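Local coordinates for protein L-asparaginase 1 (Escherichia coli, PDB 6NXC) that hydrolyses L-asparagine to L-aspartate and ammonium as a homotetrameric cytoplasmic enzyme that also binds L-asparagine as an allosteric activator, at residues 181-184 with 190-193; 194-199 with 317-322; 287-292 with 296-301; 326-331 with 351-356. The protein carries 1 engineered substitution. All coordinates share one frame; numbering follows the deposited sequence.

Interaction 1 of 4, residues 181-184 with 190-193; sequences TAKA and DAFA. Engineered in segment 181-184: Ala182 (natural residue Thr). With EDO (1,2-ethanediol), chain R.
The ring of Phe192 packs against the root of the Lys183 side chain. Lys183 CG sits over one face of the ring. The nearest side-chain approach is 3.7 Å, from Lys183 CB to Phe192 CE1. The Lys183 backbone is just as close, with its CA 3.6 Å from Phe192 CD1. CG of Phe192 stands beside the backbone N (chi1 -73°), and this swings the ring across to the partner strand. The ring also meets Phe171 edge-to-face and rests on Leu169 and Met114.

Residues 182-183 and 192-193 form a small antiparallel beta hairpin. Ala182 and Ala193 make its hydrogen-bonded pair. Ala182 N donates to Ala193 O at 2.9 Å, and Ala193 N returns a bond of the same length to Ala182 O. Lys183 and Phe192 are the non-hydrogen-bonded pair, with their CA atoms 4.3 Å apart. Beyond it, Ala184 N donates to Ala191 O at 2.7 Å. The CB atoms of Ala184 and Ala193 touch at 4.0 Å.

Past CG the Lys183 chain is extended and leaves the hairpin. Its NZ pairs with Asp112 and bonds to Thr111, both of which bind the substrate asparagine. A bound ethanediol adds a partner, with its O1 2.6 Å from Lys183 NZ. Ala182 is an engineered residue, threonine in the natural enzyme. It lies on the sheet face away from the Phe192 ring, and its side chain is about 3 Å from the nearest atom of the asparagine in the allosteric pocket.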
loop_
_atom_site.group_PDB
_atom_site.type_symbol
_atom_site.label_atom_id
_atom_site.label_comp_id
_atom_site.label_asym_id
_atom_site.label_seq_id
_atom_site.Cartn_x
_atom_site.Cartn_y
_atom_site.Cartn_z
ATOM N N THR B 181 7.181 -16.420 -3.030
ATOM C CA THR B 181 5.743 -16.156 -2.839
ATOM C C THR B 181 5.175 -16.847 -1.614
ATOM O O THR B 181 5.712 -17.899 -1.119
ATOM C CB THR B 181 4.852 -16.590 -3.980
ATOM O OG1 THR B 181 4.969 -17.997 -4.159
ATOM C CG2 THR B 181 5.172 -15.863 -5.233
ATOM N N ALA B 182 4.068 -16.284 -1.149
ATOM C CA ALA B 182 3.279 -16.916 -0.052
ATOM C C ALA B 182 1.834 -16.470 -0.294
ATOM O O ALA B 182 1.618 -15.307 -0.795
ATOM C CB ALA B 182 3.748 -16.504 1.304
ATOM N N LYS B 183 0.887 -17.322 0.037
ATOM C CA LYS B 183 -0.530 -16.917 -0.013
ATOM C C LYS B 183 -0.756 -16.052 1.207
ATOM O O LYS B 183 -0.934 -16.629 2.231
ATOM C CB LYS B 183 -1.539 -18.057 0.001
ATOM C CG LYS B 183 -2.975 -17.660 -0.255
ATOM C CD LYS B 183 -3.838 -18.920 -0.468
ATOM C CE LYS B 183 -5.304 -18.614 -0.558
ATOM N NZ LYS B 183 -6.109 -19.845 -0.832
ATOM N N ALA B 184 -0.947 -14.766 1.037
ATOM C CA ALA B 184 -0.983 -13.809 2.165
ATOM C C ALA B 184 -2.423 -13.391 2.439
ATOM O O ALA B 184 -2.709 -12.931 3.554
ATOM C CB ALA B 184 -0.106 -12.634 1.847
ATOM N N ASP B 190 -6.068 -10.426 -4.745
ATOM C CA ASP B 190 -4.557 -10.316 -4.591
ATOM C C ASP B 190 -4.105 -11.354 -3.549
ATOM O O ASP B 190 -3.521 -10.990 -2.560
ATOM C CB ASP B 190 -4.242 -8.879 -4.131
ATOM C CG ASP B 190 -4.893 -8.493 -2.796
ATOM O OD1 ASP B 190 -5.925 -9.117 -2.377
ATOM O OD2 ASP B 190 -4.362 -7.602 -2.114
ATOM N N ALA B 191 -4.337 -12.631 -3.737
ATOM C CA ALA B 191 -4.140 -13.649 -2.681
ATOM C C ALA B 191 -2.669 -13.758 -2.329
ATOM O O ALA B 191 -2.297 -14.136 -1.236
ATOM C CB ALA B 191 -4.667 -14.928 -3.280
ATOM N N PHE B 192 -1.800 -13.558 -3.340
ATOM C CA PHE B 192 -0.359 -13.914 -3.149
ATOM C C PHE B 192 0.450 -12.627 -2.910
ATOM O O PHE B 192 0.213 -11.627 -3.591
ATOM C CB PHE B 192 0.119 -14.694 -4.362
ATOM C CG PHE B 192 -0.441 -16.105 -4.376
ATOM C CD1 PHE B 192 0.110 -17.055 -3.564
ATOM C CD2 PHE B 192 -1.579 -16.396 -5.070
ATOM C CE1 PHE B 192 -0.378 -18.354 -3.484
ATOM C CE2 PHE B 192 -2.142 -17.650 -4.921
ATOM C CZ PHE B 192 -1.570 -18.602 -4.100
ATOM N N ALA B 193 1.540 -12.750 -2.177
ATOM C CA ALA B 193 2.554 -11.708 -2.155
ATOM C C ALA B 193 3.941 -12.331 -2.257
ATOM O O ALA B 193 4.093 -13.570 -2.057
ATOM C CB ALA B 193 2.353 -10.966 -0.888
HETATM C C1 EDO R . -9.481 -19.448 -0.334
HETATM O O1 EDO R . -8.299 -18.865 0.158
HETATM C C2 EDO R . -9.562 -20.961 -0.334
HETATM O O2 EDO R . -8.957 -21.678 0.816
#

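Interaction 2 of 4, residues 194-199 with 317-322; sequences SPNLPP and GADMTV. With ASN (asparagine), chain O; EDO (1,2-ethanediol), chain Q.
The amide of Asn196 and the carboxylate of Asp319 are inclined 42° to each other and do not stack. The two side chains run antiparallel alongside each other, each polar group beside the other's CB. Asp319 OD2 is 3.7 Å from Asn196 CB, and Asn196 ND2 is likewise 3.7 Å from Asp319 CB. Asn196 ND2 also approaches the backbone, 3.1 Å from Asp319 O.

The Asn196 amide has clear partners at both ends. ND2 donates to O1 of a bound ethanediol at 2.7 Å, in a fairly straight bond of 162°. OD1 accepts from the backbone N of Gly296. The Asp319 carboxylate is turned to other neighbours: OD2 pairs with Arg180 and bonds to Thr355.

Both backbones turn here. Ser194 to Leu197 is a type I turn, reinforced by Ser194 OG donating to Leu197 O at 2.8 Å. Gly317 to Met320 is a type II' turn, with Met320 N bonded to Gly317 O. Just after it, Val322 N donates to OD1 of the bound asparagine at 2.8 Å, almost straight at 174°. This asparagine occupies the allosteric activator site, which Arg260 and Thr291 help to form.

Thr321 is the N-cap of helix 322-333, its OG1 bonding to Ala324 N. The contact thus joins the loop between strands 192-193 and 201-203 to the loop that runs from strand 315-316 into helix 322-333.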
loop_
_atom_site.group_PDB
_atom_site.type_symbol
_atom_site.label_atom_id
_atom_site.label_comp_id
_atom_site.label_asym_id
_atom_site.label_seq_id
_atom_site.Cartn_x
_atom_site.Cartn_y
_atom_site.Cartn_z
ATOM N N SER B 194 4.890 -11.450 -2.454
ATOM C CA SER B 194 6.334 -11.733 -2.516
ATOM C C SER B 194 6.973 -10.769 -1.510
ATOM O O SER B 194 7.379 -9.702 -1.846
ATOM C CB SER B 194 6.751 -11.479 -3.904
ATOM O OG SER B 194 8.101 -11.679 -3.962
ATOM N N PRO B 195 6.938 -11.055 -0.211
ATOM C CA PRO B 195 7.152 -10.029 0.774
ATOM C C PRO B 195 8.572 -9.486 0.807
ATOM O O PRO B 195 8.744 -8.335 1.218
ATOM C CB PRO B 195 6.752 -10.656 2.134
ATOM C CG PRO B 195 6.379 -12.050 1.877
ATOM C CD PRO B 195 6.477 -12.319 0.383
ATOM N N ASN B 196 9.562 -10.230 0.342
ATOM C CA ASN B 196 10.969 -9.795 0.407
ATOM C C ASN B 196 11.547 -9.607 -0.989
ATOM O O ASN B 196 12.714 -9.367 -1.109
ATOM C CB ASN B 196 11.777 -10.822 1.169
ATOM C CG ASN B 196 11.438 -10.822 2.618
ATOM O OD1 ASN B 196 11.366 -9.776 3.278
ATOM N ND2 ASN B 196 11.151 -11.988 3.093
ATOM N N LEU B 197 10.757 -9.665 -2.046
ATOM C CA LEU B 197 11.280 -9.286 -3.394
ATOM C C LEU B 197 10.170 -8.606 -4.179
ATOM O O LEU B 197 9.055 -9.071 -4.187
ATOM C CB LEU B 197 11.691 -10.605 -4.090
ATOM C CG LEU B 197 12.465 -10.446 -5.380
ATOM C CD1 LEU B 197 13.857 -9.977 -5.085
ATOM C CD2 LEU B 197 12.422 -11.693 -6.304
ATOM N N PRO B 198 10.452 -7.592 -5.020
ATOM C CA PRO B 198 9.401 -7.057 -5.865
ATOM C C PRO B 198 9.034 -8.058 -6.983
ATOM O O PRO B 198 9.692 -9.058 -7.203
ATOM C CB PRO B 198 10.055 -5.824 -6.523
ATOM C CG PRO B 198 11.204 -5.480 -5.513
ATOM C CD PRO B 198 11.754 -6.867 -5.117
ATOM N N PRO B 199 7.856 -7.856 -7.560
ATOM C CA PRO B 199 7.352 -8.685 -8.637
ATOM C C PRO B 199 8.273 -8.572 -9.810
ATOM O O PRO B 199 9.101 -7.648 -9.912
ATOM C CB PRO B 199 5.994 -8.137 -9.028
ATOM C CG PRO B 199 5.751 -6.971 -8.144
ATOM C CD PRO B 199 6.971 -6.711 -7.265
ATOM N N GLY B 317 18.138 -18.761 8.215
ATOM C CA GLY B 317 17.515 -18.832 6.904
ATOM C C GLY B 317 17.298 -17.487 6.218
ATOM O O GLY B 317 16.481 -17.427 5.213
ATOM N N ALA B 318 18.035 -16.441 6.585
ATOM C CA ALA B 318 18.011 -15.148 5.893
ATOM C C ALA B 318 16.532 -14.724 5.774
ATOM O O ALA B 318 15.826 -14.731 6.838
ATOM C CB ALA B 318 18.802 -15.223 4.583
ATOM N N ASP B 319 16.096 -14.301 4.596
ATOM C CA ASP B 319 14.707 -13.783 4.378
ATOM C C ASP B 319 13.874 -14.865 3.655
ATOM O O ASP B 319 12.917 -14.485 3.042
ATOM C CB ASP B 319 14.785 -12.503 3.563
ATOM C CG ASP B 319 15.520 -12.568 2.230
ATOM O OD1 ASP B 319 16.411 -13.473 2.013
ATOM O OD2 ASP B 319 15.339 -11.585 1.446
ATOM N N MET B 320 14.203 -16.167 3.747
ATOM C CA MET B 320 13.354 -17.194 3.098
ATOM C C MET B 320 11.982 -17.274 3.741
ATOM O O MET B 320 11.845 -17.226 4.988
ATOM C CB MET B 320 13.997 -18.575 3.129
ATOM C CG MET B 320 15.199 -18.609 2.280
ATOM S SD MET B 320 15.836 -20.366 2.052
ATOM C CE MET B 320 16.436 -20.692 3.696
ATOM N N THR B 321 11.017 -17.569 2.896
ATOM C CA THR B 321 9.662 -17.962 3.335
ATOM C C THR B 321 9.728 -19.407 3.863
ATOM O O THR B 321 10.668 -20.223 3.633
ATOM C CB THR B 321 8.704 -17.907 2.141
ATOM O OG1 THR B 321 9.240 -18.873 1.212
ATOM C CG2 THR B 321 8.628 -16.544 1.460
ATOM N N VAL B 322 8.734 -19.796 4.637
ATOM C CA VAL B 322 8.596 -21.192 5.082
ATOM C C VAL B 322 8.395 -22.108 3.896
ATOM O O VAL B 322 9.011 -23.188 3.820
ATOM C CB VAL B 322 7.382 -21.318 6.015
ATOM C CG1 VAL B 322 7.047 -22.769 6.321
ATOM C CG2 VAL B 322 7.633 -20.545 7.278
HETATM N N ASN O . 7.316 -15.984 7.432
HETATM C CA ASN O . 5.798 -16.149 7.353
HETATM C C ASN O . 5.416 -17.481 8.011
HETATM O O ASN O . 6.256 -17.869 8.929
HETATM C CB ASN O . 5.330 -16.065 5.892
HETATM C CG ASN O . 5.799 -17.224 5.022
HETATM O OD1 ASN O . 6.826 -17.816 5.300
HETATM N ND2 ASN O . 5.012 -17.638 4.058
HETATM O OXT ASN O . 4.333 -18.141 7.630
HETATM C C1 EDO Q . 10.421 -14.121 5.704
HETATM O O1 EDO Q . 10.480 -12.759 5.580
HETATM C C2 EDO Q . 9.524 -14.551 4.716
HETATM O O2 EDO Q . 8.243 -14.266 4.945
#

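Interaction 3 of 4, residues 287-292 with 296-301; sequences VVNLTQ and GKVNMG. With ASN (asparagine), chain O; EDO (1,2-ethanediol), chain Q.
Val298 turns its CG2 branch onto the backbone of the facing strand. CG1 stands anti to the Val298 backbone N (chi1 165°), which leaves CG2 beside that N. CG2 lies 3.4 Å from Thr291 N and 3.5 Å from the carbonyl C of Leu290. CG1 reaches Asn289 instead, 3.9 Å from its ND2.

The Asn289 and Met300 side chains meet head-on from their two segments. The Met300 chain bends at its last torsion (chi3 -72°), and its sulfur faces the amide. Asn289 ND2 donates a weak hydrogen bond to Met300 SD at 3.3 Å. Stronger partners hold the amide: Ser261 at OD1 and the carbonyl of Gly265 at ND2.

Thr291 has two conformers. In the one given, OG1 bonds to the carbonyl of Gly263 and to Cys293 N, and CG2 lies 3.9 Å from Gly296 O; this placement holds for that copy alone. The backbone O of Thr291 accepts from the amino N of the activator asparagine at 2.9 Å.

Strand 286-291 lies between strands 256-261 and 315-316 in the four-stranded parallel sheet. Residues 296-301 pass along its C-terminal end, while Leu290 packs on Val322 of helix 322-333.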
loop_
_atom_site.group_PDB
_atom_site.type_symbol
_atom_site.label_atom_id
_atom_site.label_comp_id
_atom_site.label_asym_id
_atom_site.label_seq_id
_atom_site.Cartn_x
_atom_site.Cartn_y
_atom_site.Cartn_z
ATOM N N VAL B 287 18.683 -27.829 11.622
ATOM C CA VAL B 287 17.758 -26.873 12.276
ATOM C C VAL B 287 17.940 -25.492 11.621
ATOM O O VAL B 287 19.060 -24.934 11.669
ATOM C CB VAL B 287 17.952 -26.825 13.796
ATOM C CG1 VAL B 287 16.971 -25.925 14.460
ATOM C CG2 VAL B 287 17.879 -28.202 14.340
ATOM N N VAL B 288 16.880 -24.977 11.001
ATOM C CA VAL B 288 16.863 -23.689 10.255
ATOM C C VAL B 288 15.994 -22.672 11.001
ATOM O O VAL B 288 14.849 -22.947 11.237
ATOM C CB VAL B 288 16.430 -23.910 8.806
ATOM C CG1 VAL B 288 16.622 -22.649 8.010
ATOM C CG2 VAL B 288 17.264 -24.984 8.184
ATOM N N ASN B 289 16.545 -21.487 11.220
ATOM C CA ASN B 289 15.864 -20.377 11.902
ATOM C C ASN B 289 15.276 -19.444 10.823
ATOM O O ASN B 289 16.054 -18.863 10.083
ATOM C CB ASN B 289 16.860 -19.605 12.772
ATOM C CG ASN B 289 16.157 -18.650 13.732
ATOM O OD1 ASN B 289 14.981 -18.845 14.016
ATOM N ND2 ASN B 289 16.948 -17.816 14.372
ATOM N N LEU B 290 13.949 -19.255 10.822
ATOM C CA LEU B 290 13.231 -18.260 9.957
ATOM C C LEU B 290 12.509 -17.236 10.821
ATOM O O LEU B 290 12.264 -17.509 11.979
ATOM C CB LEU B 290 12.162 -18.948 9.108
ATOM C CG LEU B 290 12.642 -20.093 8.268
ATOM C CD1 LEU B 290 11.532 -20.706 7.475
ATOM C CD2 LEU B 290 13.783 -19.728 7.364
ATOM N N THR B 291 12.114 -16.120 10.224
ATOM C CA THR B 291 11.168 -15.235 10.858
ATOM C C THR B 291 9.751 -15.808 10.698
ATOM O O THR B 291 9.305 -16.139 9.531
ATOM C CB THR B 291 11.290 -13.786 10.451
ATOM O OG1 THR B 291 10.413 -13.076 11.310
ATOM C CG2 THR B 291 10.989 -13.560 9.005
ATOM N N GLN B 292 8.974 -15.686 11.753
ATOM C CA GLN B 292 7.483 -15.825 11.744
ATOM C C GLN B 292 6.777 -14.615 11.090
ATOM O O GLN B 292 5.641 -14.736 10.639
ATOM C CB GLN B 292 6.952 -16.270 13.141
ATOM C CG GLN B 292 6.817 -15.139 14.158
ATOM C CD GLN B 292 6.373 -15.639 15.518
ATOM O OE1 GLN B 292 5.638 -14.929 16.205
ATOM N NE2 GLN B 292 6.876 -16.790 15.995
ATOM N N GLY B 296 11.038 -9.691 6.308
ATOM C CA GLY B 296 12.293 -9.398 7.027
ATOM C C GLY B 296 13.282 -10.555 6.942
ATOM O O GLY B 296 13.045 -11.617 6.308
ATOM N N LYS B 297 14.419 -10.355 7.576
ATOM C CA LYS B 297 15.590 -11.194 7.359
ATOM C C LYS B 297 16.111 -11.637 8.722
ATOM O O LYS B 297 16.422 -10.755 9.546
ATOM C CB LYS B 297 16.605 -10.432 6.533
ATOM C CG LYS B 297 17.866 -11.208 6.250
ATOM C CD LYS B 297 18.742 -10.534 5.309
ATOM C CE LYS B 297 19.906 -11.381 4.871
ATOM N NZ LYS B 297 20.561 -10.778 3.675
ATOM N N VAL B 298 16.364 -12.925 8.894
ATOM C CA VAL B 298 16.987 -13.449 10.140
ATOM C C VAL B 298 18.420 -12.932 10.206
ATOM O O VAL B 298 19.076 -12.931 9.161
ATOM C CB VAL B 298 16.882 -15.006 10.195
ATOM C CG1 VAL B 298 17.785 -15.614 11.235
ATOM C CG2 VAL B 298 15.442 -15.413 10.452
ATOM N N ASN B 299 18.782 -12.477 11.391
ATOM C CA ASN B 299 20.118 -11.961 11.791
ATOM C C ASN B 299 20.326 -12.324 13.270
ATOM O O ASN B 299 19.886 -11.607 14.131
ATOM C CB ASN B 299 20.175 -10.444 11.800
ATOM C CG ASN B 299 21.588 -9.939 12.009
ATOM O OD1 ASN B 299 22.532 -10.723 12.034
ATOM N ND2 ASN B 299 21.719 -8.658 12.267
ATOM N N MET B 300 20.794 -13.490 13.547
ATOM C CA MET B 300 20.788 -13.975 14.939
ATOM C C MET B 300 21.790 -13.219 15.835
ATOM O O MET B 300 22.815 -12.656 15.300
ATOM C CB MET B 300 21.086 -15.466 14.945
ATOM C CG MET B 300 19.846 -16.264 14.606
ATOM S SD MET B 300 20.273 -17.985 14.270
ATOM C CE MET B 300 21.075 -17.797 12.704
ATOM N N GLY B 301 21.440 -13.157 17.130
ATOM C CA GLY B 301 22.363 -12.889 18.251
ATOM C C GLY B 301 22.379 -11.433 18.667
ATOM O O GLY B 301 23.325 -11.064 19.403
HETATM N N ASN O . 7.316 -15.984 7.432
HETATM C CA ASN O . 5.798 -16.149 7.353
HETATM C C ASN O . 5.416 -17.481 8.011
HETATM O O ASN O . 6.256 -17.869 8.929
HETATM C CB ASN O . 5.330 -16.065 5.892
HETATM C CG ASN O . 5.799 -17.224 5.022
HETATM O OD1 ASN O . 6.826 -17.816 5.300
HETATM N ND2 ASN O . 5.012 -17.638 4.058
HETATM O OXT ASN O . 4.333 -18.141 7.630
HETATM C C1 EDO Q . 10.421 -14.121 5.704
HETATM O O1 EDO Q . 10.480 -12.759 5.580
HETATM C C2 EDO Q . 9.524 -14.551 4.716
HETATM O O2 EDO Q . 8.243 -14.266 4.945
#

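Interaction 4 of 4, residues 326-331 with 351-356; sequences LTKLHY and RGELTP
Lys328 extends from helix 322-333 straight to the carboxylate of Glu353. Its CG is anti to the backbone N (chi1 -163°), and the chain beyond stays extended. CB points toward the 351-356 segment, and the contacts begin further along. CD comes within 3.7 Å of Glu353 OE1. CE is nearer, 3.1 Å from that oxygen. At the tip, NZ forms a salt bridge and hydrogen bond with Glu353 OE1 at 2.7 Å. NZ is also 4.1 Å from the methyl CD2 of Leu354. The carbonyls of Met346 and Gln348 give NZ two more hydrogen bonds, so this buried amino group is well provided for.

The Glu353 chain bends at chi2 (-80°) and crosses the lysine at about a right angle. OE1 receives Lys328 on its anti lone pair and also accepts from Leu350 N. OE2 uses its syn lone pair for Arg351 N, 2.7 Å away. The carboxylate thus binds its own loop as well as the helix.

Further along the helix, Tyr331 OH lies 3.7 Å from Arg351 NH2, with ring and guanidinium planes 67° apart. Arg351 NH2 bonds to the Phe123 carbonyl of helix 114-124.

This is a buried salt bridge joining a helix to the C-terminal tail. It ties the end of the chain back to helix 322-333, in the C-terminal part of the asparaginase fold.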
loop_
_atom_site.group_PDB
_atom_site.type_symbol
_atom_site.label_atom_id
_atom_site.label_comp_id
_atom_site.label_asym_id
_atom_site.label_seq_id
_atom_site.Cartn_x
_atom_site.Cartn_y
_atom_site.Cartn_z
ATOM N N LEU B 326 10.990 -25.162 3.456
ATOM C CA LEU B 326 10.468 -26.508 3.456
ATOM C C LEU B 326 10.919 -27.201 2.168
ATOM O O LEU B 326 11.411 -28.367 2.262
ATOM C CB LEU B 326 8.937 -26.473 3.608
ATOM C CG LEU B 326 8.368 -27.866 3.715
ATOM C CD1 LEU B 326 8.661 -28.462 5.084
ATOM C CD2 LEU B 326 6.910 -27.962 3.368
ATOM N N THR B 327 10.661 -26.553 0.992
ATOM C CA THR B 327 10.897 -27.238 -0.274
ATOM C C THR B 327 12.417 -27.360 -0.447
ATOM O O THR B 327 12.833 -28.319 -0.987
ATOM C CB THR B 327 10.107 -26.604 -1.404
ATOM O OG1 THR B 327 10.559 -25.256 -1.464
ATOM C CG2 THR B 327 8.640 -26.674 -1.129
ATOM N N LYS B 328 13.229 -26.370 -0.022
ATOM C CA LYS B 328 14.675 -26.389 -0.167
ATOM C C LYS B 328 15.236 -27.575 0.653
ATOM O O LYS B 328 16.155 -28.259 0.187
ATOM C CB LYS B 328 15.289 -25.093 0.349
ATOM C CG LYS B 328 16.720 -24.834 -0.115
ATOM C CD LYS B 328 17.184 -23.458 0.321
ATOM C CE LYS B 328 18.573 -23.175 -0.109
ATOM N NZ LYS B 328 18.984 -21.813 0.304
ATOM N N LEU B 329 14.679 -27.810 1.862
ATOM C CA LEU B 329 15.162 -28.951 2.728
ATOM C C LEU B 329 14.793 -30.265 2.040
ATOM O O LEU B 329 15.623 -31.120 1.985
ATOM C CB LEU B 329 14.519 -28.867 4.096
ATOM C CG LEU B 329 15.156 -27.789 4.953
ATOM C CD1 LEU B 329 14.259 -27.500 6.123
ATOM C CD2 LEU B 329 16.526 -28.287 5.398
ATOM N N HIS B 330 13.570 -30.390 1.523
ATOM C CA HIS B 330 13.106 -31.579 0.749
ATOM C C HIS B 330 14.086 -31.819 -0.359
ATOM O O HIS B 330 14.584 -32.993 -0.545
ATOM C CB HIS B 330 11.711 -31.479 0.177
ATOM C CG HIS B 330 10.671 -31.836 1.210
ATOM N ND1 HIS B 330 10.230 -33.139 1.365
ATOM C CD2 HIS B 330 9.928 -31.096 2.034
ATOM C CE1 HIS B 330 9.329 -33.146 2.316
ATOM N NE2 HIS B 330 9.103 -31.918 2.713
ATOM N N TYR B 331 14.469 -30.736 -1.067
ATOM C CA TYR B 331 15.387 -30.882 -2.202
ATOM C C TYR B 331 16.782 -31.347 -1.737
ATOM O O TYR B 331 17.275 -32.370 -2.215
ATOM C CB TYR B 331 15.448 -29.542 -2.969
ATOM C CG TYR B 331 16.645 -29.414 -3.865
ATOM C CD1 TYR B 331 16.752 -30.140 -5.017
ATOM C CD2 TYR B 331 17.660 -28.553 -3.556
ATOM C CE1 TYR B 331 17.836 -30.019 -5.870
ATOM C CE2 TYR B 331 18.768 -28.438 -4.360
ATOM C CZ TYR B 331 18.871 -29.197 -5.513
ATOM O OH TYR B 331 19.982 -29.032 -6.245
ATOM N N ARG B 351 18.573 -20.426 -6.040
ATOM C CA ARG B 351 17.522 -20.267 -7.061
ATOM C C ARG B 351 16.822 -18.917 -6.960
ATOM O O ARG B 351 15.824 -18.770 -7.637
ATOM C CB ARG B 351 16.469 -21.374 -6.964
ATOM C CG ARG B 351 17.025 -22.774 -7.212
ATOM C CD ARG B 351 17.293 -23.067 -8.708
ATOM N NE ARG B 351 17.426 -24.521 -8.834
ATOM C CZ ARG B 351 18.536 -25.216 -8.583
ATOM N NH1 ARG B 351 19.676 -24.603 -8.325
ATOM N NH2 ARG B 351 18.521 -26.543 -8.580
ATOM N N GLY B 352 17.398 -17.959 -6.231
ATOM C CA GLY B 352 16.737 -16.655 -6.083
ATOM C C GLY B 352 15.830 -16.551 -4.876
ATOM O O GLY B 352 15.184 -15.527 -4.774
ATOM N N GLU B 353 15.906 -17.514 -3.990
ATOM C CA GLU B 353 15.011 -17.644 -2.816
ATOM C C GLU B 353 15.447 -16.801 -1.652
ATOM O O GLU B 353 14.630 -16.552 -0.742
ATOM C CB GLU B 353 14.863 -19.075 -2.304
ATOM C CG GLU B 353 16.052 -19.630 -1.624
ATOM C CD GLU B 353 17.140 -20.137 -2.572
ATOM O OE1 GLU B 353 18.122 -20.721 -1.982
ATOM O OE2 GLU B 353 17.035 -19.966 -3.827
ATOM N N LEU B 354 16.663 -16.323 -1.657
ATOM C CA LEU B 354 17.158 -15.573 -0.508
ATOM C C LEU B 354 18.163 -14.503 -0.971
ATOM O O LEU B 354 18.745 -14.629 -2.097
ATOM C CB LEU B 354 17.686 -16.547 0.538
ATOM C CG LEU B 354 19.076 -17.143 0.513
ATOM C CD1 LEU B 354 20.250 -16.104 0.648
ATOM C CD2 LEU B 354 19.233 -18.025 1.744
ATOM N N THR B 355 18.262 -13.459 -0.182
ATOM C CA THR B 355 19.089 -12.278 -0.515
ATOM C C THR B 355 20.436 -12.428 0.237
ATOM O O THR B 355 20.484 -12.446 1.470
ATOM C CB THR B 355 18.395 -10.994 -0.022
ATOM O OG1 THR B 355 17.034 -10.978 -0.520
ATOM C CG2 THR B 355 19.193 -9.794 -0.459
ATOM N N PRO B 356 21.552 -12.589 -0.473
ATOM C CA PRO B 356 22.824 -12.771 0.223
ATOM C C PRO B 356 23.261 -11.516 1.004
ATOM O O PRO B 356 22.893 -10.495 0.581
ATOM C CB PRO B 356 23.794 -13.057 -0.929
ATOM C CG PRO B 356 22.917 -13.539 -2.077
ATOM C CD PRO B 356 21.639 -12.741 -1.951
#

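Interaction 2 sits between the other three, its centre about 11, 12 and 10 Å from those of interactions 1, 3 and 4. Interactions 1, 2 and 3 each contribute residues to the allosteric asparagine pocket, through Ala182, Thr321 with Val322, and Thr291 with Gln292. Interaction 3 is nested in the loop closed by interaction 2. Probable backbone hydrogen bonds connect them, from Gly317 N to Asn289 O and from Val298 N to Ala318 O, both 2.8 Å. Interaction 4 lies further from the pocket, with the Glu353 side chain about 11 Å from a bound asparagine. Its tail probably accepts a bond from interaction 3, Lys297 NZ to Thr355 O at 2.8 Å. Interaction 1 also reaches the substrate site, through Lys183.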